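Local coordinates for protein BB1 (Synthetic construct, PDB 6D0T) that folds as a de novo designed eight-stranded antiparallel beta-barrel, made in work toward barrels that activate the fluorescence of a small molecule, at residues T11-R17 / S103-Q109. Residues are numbered along the deposited sequence; the frame is centred on the assembly and turned at random.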
ATOM      1  N   THR A  11       4.371   9.033  -6.646  1.00 13.58           N
ATOM      2  CA  THR A  11       5.188   8.719  -5.476  1.00 12.91           C
ATOM      3  C   THR A  11       4.411   9.040  -4.209  1.00 12.41           C
ATOM      4  O   THR A  11       3.821  10.110  -4.095  1.00 13.94           O
ATOM      5  CB  THR A  11       6.479   9.518  -5.508  1.00 15.71           C
ATOM      6  OG1 THR A  11       7.170   9.208  -6.712  1.00 20.09           O
ATOM      7  CG2 THR A  11       7.374   9.165  -4.321  1.00 19.14           C
ATOM      8  N   TRP A  12       4.418   8.102  -3.259  1.00 12.13           N
ATOM      9  CA  TRP A  12       3.656   8.219  -2.035  1.00 12.55           C
ATOM     10  C   TRP A  12       4.534   7.823  -0.862  1.00 12.80           C
ATOM     11  O   TRP A  12       5.375   6.934  -0.982  1.00 16.78           O
ATOM     12  CB  TRP A  12       2.442   7.309  -2.013  1.00 12.98           C
ATOM     13  CG  TRP A  12       1.474   7.460  -3.180  1.00 12.41           C
ATOM     14  CD1 TRP A  12       1.675   7.061  -4.488  1.00 12.13           C
ATOM     15  CD2 TRP A  12       0.147   7.973  -3.119  1.00 10.81           C
ATOM     16  NE1 TRP A  12       0.558   7.323  -5.231  1.00 11.35           N
ATOM     17  CE2 TRP A  12      -0.396   7.889  -4.408  1.00 11.97           C
ATOM     18  CE3 TRP A  12      -0.634   8.516  -2.097  1.00 10.56           C
ATOM     19  CZ2 TRP A  12      -1.683   8.306  -4.700  1.00 12.06           C
ATOM     20  CZ3 TRP A  12      -1.920   8.930  -2.391  1.00 13.14           C
ATOM     21  CH2 TRP A  12      -2.434   8.824  -3.679  1.00 13.02           C
ATOM     22  N   GLU A  13       4.326   8.488   0.268  1.00 12.93           N
ATOM     23  CA  GLU A  13       4.841   8.021   1.541  1.00 15.66           C
ATOM     24  C   GLU A  13       3.775   7.159   2.185  1.00 14.79           C
ATOM     25  O   GLU A  13       2.574   7.407   2.012  1.00 16.90           O
ATOM     26  CB  GLU A  13       5.225   9.205   2.426  1.00 25.56           C
ATOM     27  CG  GLU A  13       6.458   9.911   1.863  1.00 42.02           C
ATOM     28  CD  GLU A  13       7.047  10.949   2.797  1.00 57.52           C
ATOM     29  OE1 GLU A  13       6.395  11.288   3.811  1.00 62.34           O
ATOM     30  OE2 GLU A  13       8.171  11.421   2.512  1.00 63.39           O
ATOM     31  N   PHE A  14       4.205   6.146   2.933  1.00 13.40           N
ATOM     32  CA  PHE A  14       3.254   5.304   3.637  1.00 13.26           C
ATOM     33  C   PHE A  14       3.628   5.101   5.095  1.00 14.45           C
ATOM     34  O   PHE A  14       4.799   5.220   5.496  1.00 13.66           O
ATOM     35  CB  PHE A  14       3.080   3.928   2.958  1.00 13.27           C
ATOM     36  CG  PHE A  14       4.245   2.964   3.140  1.00 12.78           C
ATOM     37  CD1 PHE A  14       4.254   2.058   4.185  1.00 12.41           C
ATOM     38  CD2 PHE A  14       5.260   2.907   2.210  1.00 17.66           C
ATOM     39  CE1 PHE A  14       5.275   1.132   4.318  1.00 13.72           C
ATOM     40  CE2 PHE A  14       6.297   1.976   2.341  1.00 17.10           C
ATOM     41  CZ  PHE A  14       6.300   1.097   3.376  1.00 14.77           C
ATOM     42  N   ARG A  15       2.595   4.851   5.901  0.51 13.98           N
ATOM     43  CA  ARG A  15       2.758   4.436   7.289  0.51 14.84           C
ATOM     44  C   ARG A  15       1.687   3.397   7.559  0.51 14.23           C
ATOM     45  O   ARG A  15       0.502   3.665   7.345  0.51 15.59           O
ATOM     46  CB  ARG A  15       2.624   5.601   8.271  0.51 20.47           C
ATOM     47  CG  ARG A  15       2.897   5.189   9.721  0.51 28.83           C
ATOM     48  CD  ARG A  15       1.626   4.868  10.509  0.51 39.27           C
ATOM     49  NE  ARG A  15       0.998   6.090  11.004  0.51 49.43           N
ATOM     50  CZ  ARG A  15       1.293   6.675  12.161  0.51 57.04           C
ATOM     51  NH1 ARG A  15       0.675   7.793  12.503  0.51 61.75           N
ATOM     52  NH2 ARG A  15       2.199   6.154  12.980  0.51 58.65           N
ATOM     53  N   PHE A  16       2.102   2.213   7.987  1.00 13.76           N
ATOM     54  CA  PHE A  16       1.189   1.122   8.320  1.00 15.31           C
ATOM     55  C   PHE A  16       1.428   0.730   9.773  1.00 15.46           C
ATOM     56  O   PHE A  16       2.579   0.614  10.196  1.00 18.17           O
ATOM     57  CB  PHE A  16       1.414  -0.127   7.458  1.00 16.50           C
ATOM     58  CG  PHE A  16       1.346   0.085   5.957  1.00 14.70           C
ATOM     59  CD1 PHE A  16       0.560   1.064   5.369  1.00 13.27           C
ATOM     60  CD2 PHE A  16       2.041  -0.782   5.135  1.00 16.60           C
ATOM     61  CE1 PHE A  16       0.502   1.178   3.992  1.00 14.37           C
ATOM     62  CE2 PHE A  16       1.978  -0.670   3.779  1.00 17.01           C
ATOM     63  CZ  PHE A  16       1.200   0.337   3.207  1.00 14.80           C
ATOM     64  N   ARG A  17       0.363   0.479  10.530  1.00 14.93           N
ATOM     65  CA  ARG A  17       0.513   0.137  11.935  1.00 14.59           C
ATOM     66  C   ARG A  17      -0.491  -0.938  12.326  1.00 16.95           C
ATOM     67  O   ARG A  17      -1.660  -0.887  11.950  1.00 15.92           O
ATOM     68  CB  ARG A  17       0.338   1.360  12.828  1.00 16.74           C
ATOM     69  CG  ARG A  17       0.645   1.107  14.297  1.00 19.61           C
ATOM     70  CD  ARG A  17       0.419   2.366  15.096  1.00 22.47           C
ATOM     71  NE  ARG A  17       0.638   2.143  16.525  1.00 25.18           N
ATOM     72  CZ  ARG A  17       1.756   2.440  17.190  1.00 32.07           C
ATOM     73  NH1 ARG A  17       2.813   2.983  16.575  1.00 33.97           N
ATOM     74  NH2 ARG A  17       1.821   2.188  18.485  1.00 35.46           N
ATOM     75  N   SER A 103      -3.879  -1.043   9.841  1.00 14.71           N
ATOM     76  CA  SER A 103      -4.426   0.104   9.135  0.68 14.76           C
ATOM     77  C   SER A 103      -3.277   1.044   8.800  1.00 13.48           C
ATOM     78  O   SER A 103      -2.180   0.932   9.345  1.00 15.76           O
ATOM     79  CB  SER A 103      -5.497   0.846   9.922  0.68 19.60           C
ATOM     80  OG  SER A 103      -5.009   1.282  11.154  0.68 21.69           O
ATOM     81  N   GLY A 104      -3.528   1.960   7.883  1.00 12.81           N
ATOM     82  CA  GLY A 104      -2.431   2.794   7.427  1.00 12.02           C
ATOM     83  C   GLY A 104      -2.891   3.793   6.396  1.00 12.02           C
ATOM     84  O   GLY A 104      -4.084   3.921   6.091  1.00 12.49           O
ATOM     85  N   GLU A 105      -1.917   4.534   5.879  1.00 11.80           N
ATOM     86  CA  GLU A 105      -2.195   5.624   4.963  1.00 13.27           C
ATOM     87  C   GLU A 105      -1.070   5.745   3.948  1.00 13.25           C
ATOM     88  O   GLU A 105       0.095   5.516   4.273  1.00 14.65           O
ATOM     89  CB  GLU A 105      -2.359   6.933   5.724  1.00 20.78           C
ATOM     90  CG  GLU A 105      -2.920   8.039   4.859  1.00 32.53           C
ATOM     91  CD  GLU A 105      -2.835   9.415   5.511  1.00 42.71           C
ATOM     92  OE1 GLU A 105      -2.262   9.538   6.621  1.00 43.79           O
ATOM     93  OE2 GLU A 105      -3.338  10.378   4.892  1.00 45.90           O
ATOM     94  N   PHE A 106      -1.457   6.074   2.711  1.00 11.20           N
ATOM     95  CA  PHE A 106      -0.571   6.596   1.666  1.00 12.43           C
ATOM     96  C   PHE A 106      -0.834   8.091   1.528  1.00 12.21           C
ATOM     97  O   PHE A 106      -2.005   8.517   1.433  1.00 14.25           O
ATOM     98  CB  PHE A 106      -0.839   5.943   0.302  1.00 11.56           C
ATOM     99  CG  PHE A 106      -0.510   4.498   0.193  1.00 13.75           C
ATOM    100  CD1 PHE A 106       0.786   4.069   0.073  1.00 18.11           C
ATOM    101  CD2 PHE A 106      -1.521   3.558   0.102  1.00 19.56           C
ATOM    102  CE1 PHE A 106       1.078   2.708  -0.087  1.00 18.99           C
ATOM    103  CE2 PHE A 106      -1.234   2.216  -0.047  1.00 21.39           C
ATOM    104  CZ  PHE A 106       0.086   1.793  -0.146  1.00 20.19           C
ATOM    105  N   ARG A 107       0.236   8.877   1.460  1.00 11.80           N
ATOM    106  CA  ARG A 107       0.188  10.329   1.301  1.00 13.35           C
ATOM    107  C   ARG A 107       1.009  10.702   0.067  1.00 12.53           C
ATOM    108  O   ARG A 107       2.208  10.387  -0.017  1.00 14.82           O
ATOM    109  CB  ARG A 107       0.707  11.017   2.564  1.00 19.77           C
ATOM    110  CG  ARG A 107      -0.066  10.535   3.801  1.00 31.96           C
ATOM    111  CD  ARG A 107       0.430  11.162   5.103  1.00 43.71           C
ATOM    112  NE  ARG A 107       0.462  12.617   5.016  1.00 54.26           N
ATOM    113  CZ  ARG A 107      -0.589  13.410   5.210  1.00 60.40           C
ATOM    114  NH1 ARG A 107      -1.780  12.895   5.496  1.00 61.30           N
ATOM    115  NH2 ARG A 107      -0.445  14.724   5.111  1.00 61.82           N
ATOM    116  N   ARG A 108       0.352  11.344  -0.907  1.00 13.93           N
ATOM    117  CA  ARG A 108       0.988  11.629  -2.186  1.00 13.81           C
ATOM    118  C   ARG A 108       2.050  12.698  -2.013  1.00 15.29           C
ATOM    119  O   ARG A 108       1.835  13.695  -1.315  1.00 17.15           O
ATOM    120  CB  ARG A 108      -0.073  12.080  -3.207  1.00 15.00           C
ATOM    121  CG  ARG A 108       0.417  12.128  -4.631  1.00 16.43           C
ATOM    122  CD  ARG A 108      -0.552  12.844  -5.534  1.00 15.55           C
ATOM    123  NE  ARG A 108      -1.862  12.215  -5.630  1.00 12.90           N
ATOM    124  CZ  ARG A 108      -2.165  11.180  -6.410  1.00 13.15           C
ATOM    125  NH1 ARG A 108      -1.244  10.601  -7.185  1.00 11.90           N
ATOM    126  NH2 ARG A 108      -3.421  10.759  -6.424  1.00 12.43           N
ATOM    127  N   GLN A 109       3.211  12.475  -2.644  1.00 18.70           N
ATOM    128  CA  GLN A 109       4.323  13.412  -2.632  1.00 31.26           C
ATOM    129  C   GLN A 109       4.454  14.075  -3.996  1.00 49.96           C
ATOM    130  O   GLN A 109       3.781  13.712  -4.962  1.00 50.48           O
ATOM    131  CB  GLN A 109       5.636  12.696  -2.284  1.00 31.81           C
ATOM    132  CG  GLN A 109       5.597  11.916  -0.996  1.00 35.41           C
ATOM    133  CD  GLN A 109       5.183  12.769   0.185  1.00 38.17           C
ATOM    134  OE1 GLN A 109       4.194  12.476   0.883  1.00 38.26           O
ATOM    135  NE2 GLN A 109       5.935  13.844   0.419  1.00 39.70           N
TER
HETATM  136  O   HOH W   1       3.736  11.871  -7.048  0.94 18.79           O
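W12, F14 and F16 pair with R108, F106 and G104 where the first and last strands of BB1 meet, the seam that closes its eight-stranded antiparallel beta-barrel. All other strand pairs are consecutive in sequence; this one, from the two chain ends, turns the sheet into a barrel. Backbone hydrogen bonds make the closure: E13, R15 and R17 form hydrogen-bonded pairs with R107, E105 and S103, two bonds to each pair, and R17 N reaches S103 O over 2.8 Å. At the other end, beyond W12 and R108, Q109 N donates to T11 O, and a water bridges T11 N and Q109 O.

Inward, the packing is aromatic. F16 turns its edge to the face of F106 in an offset T-shaped pair, planes nearly perpendicular and CZ to CZ 3.8 Å, while F14 lays CD1 over the centre of the F16 ring. G104 CA lies at the edge of the F16 ring, 4.0 Å from its CD1. The W12 indole swings over the neighbouring strand because its CG stands anti to the carbonyl carbon (chi1 -55°), bringing CE3 to 3.5 Å from F106 CB. R108 CB sits over the six-membered ring of W12, a CH-pi contact, and the bent arginine chain returns its guanidinium to the indole, CZ 3.4 Å from W12 CZ2 with the planes 48° apart. R108 NH2 also bonds to Y7 O and NE to P87 O. A leucine in place of W12 would probably leave one face of the guanidinium without the indole and F8 O without its N-H donor.

On the outward face, a salt bridge within strand 103-108 joins R107 NH1 to E105 OE2, also bonded to S89 OG, from the syn side at 3.0 Å, 29° out of the carboxylate plane.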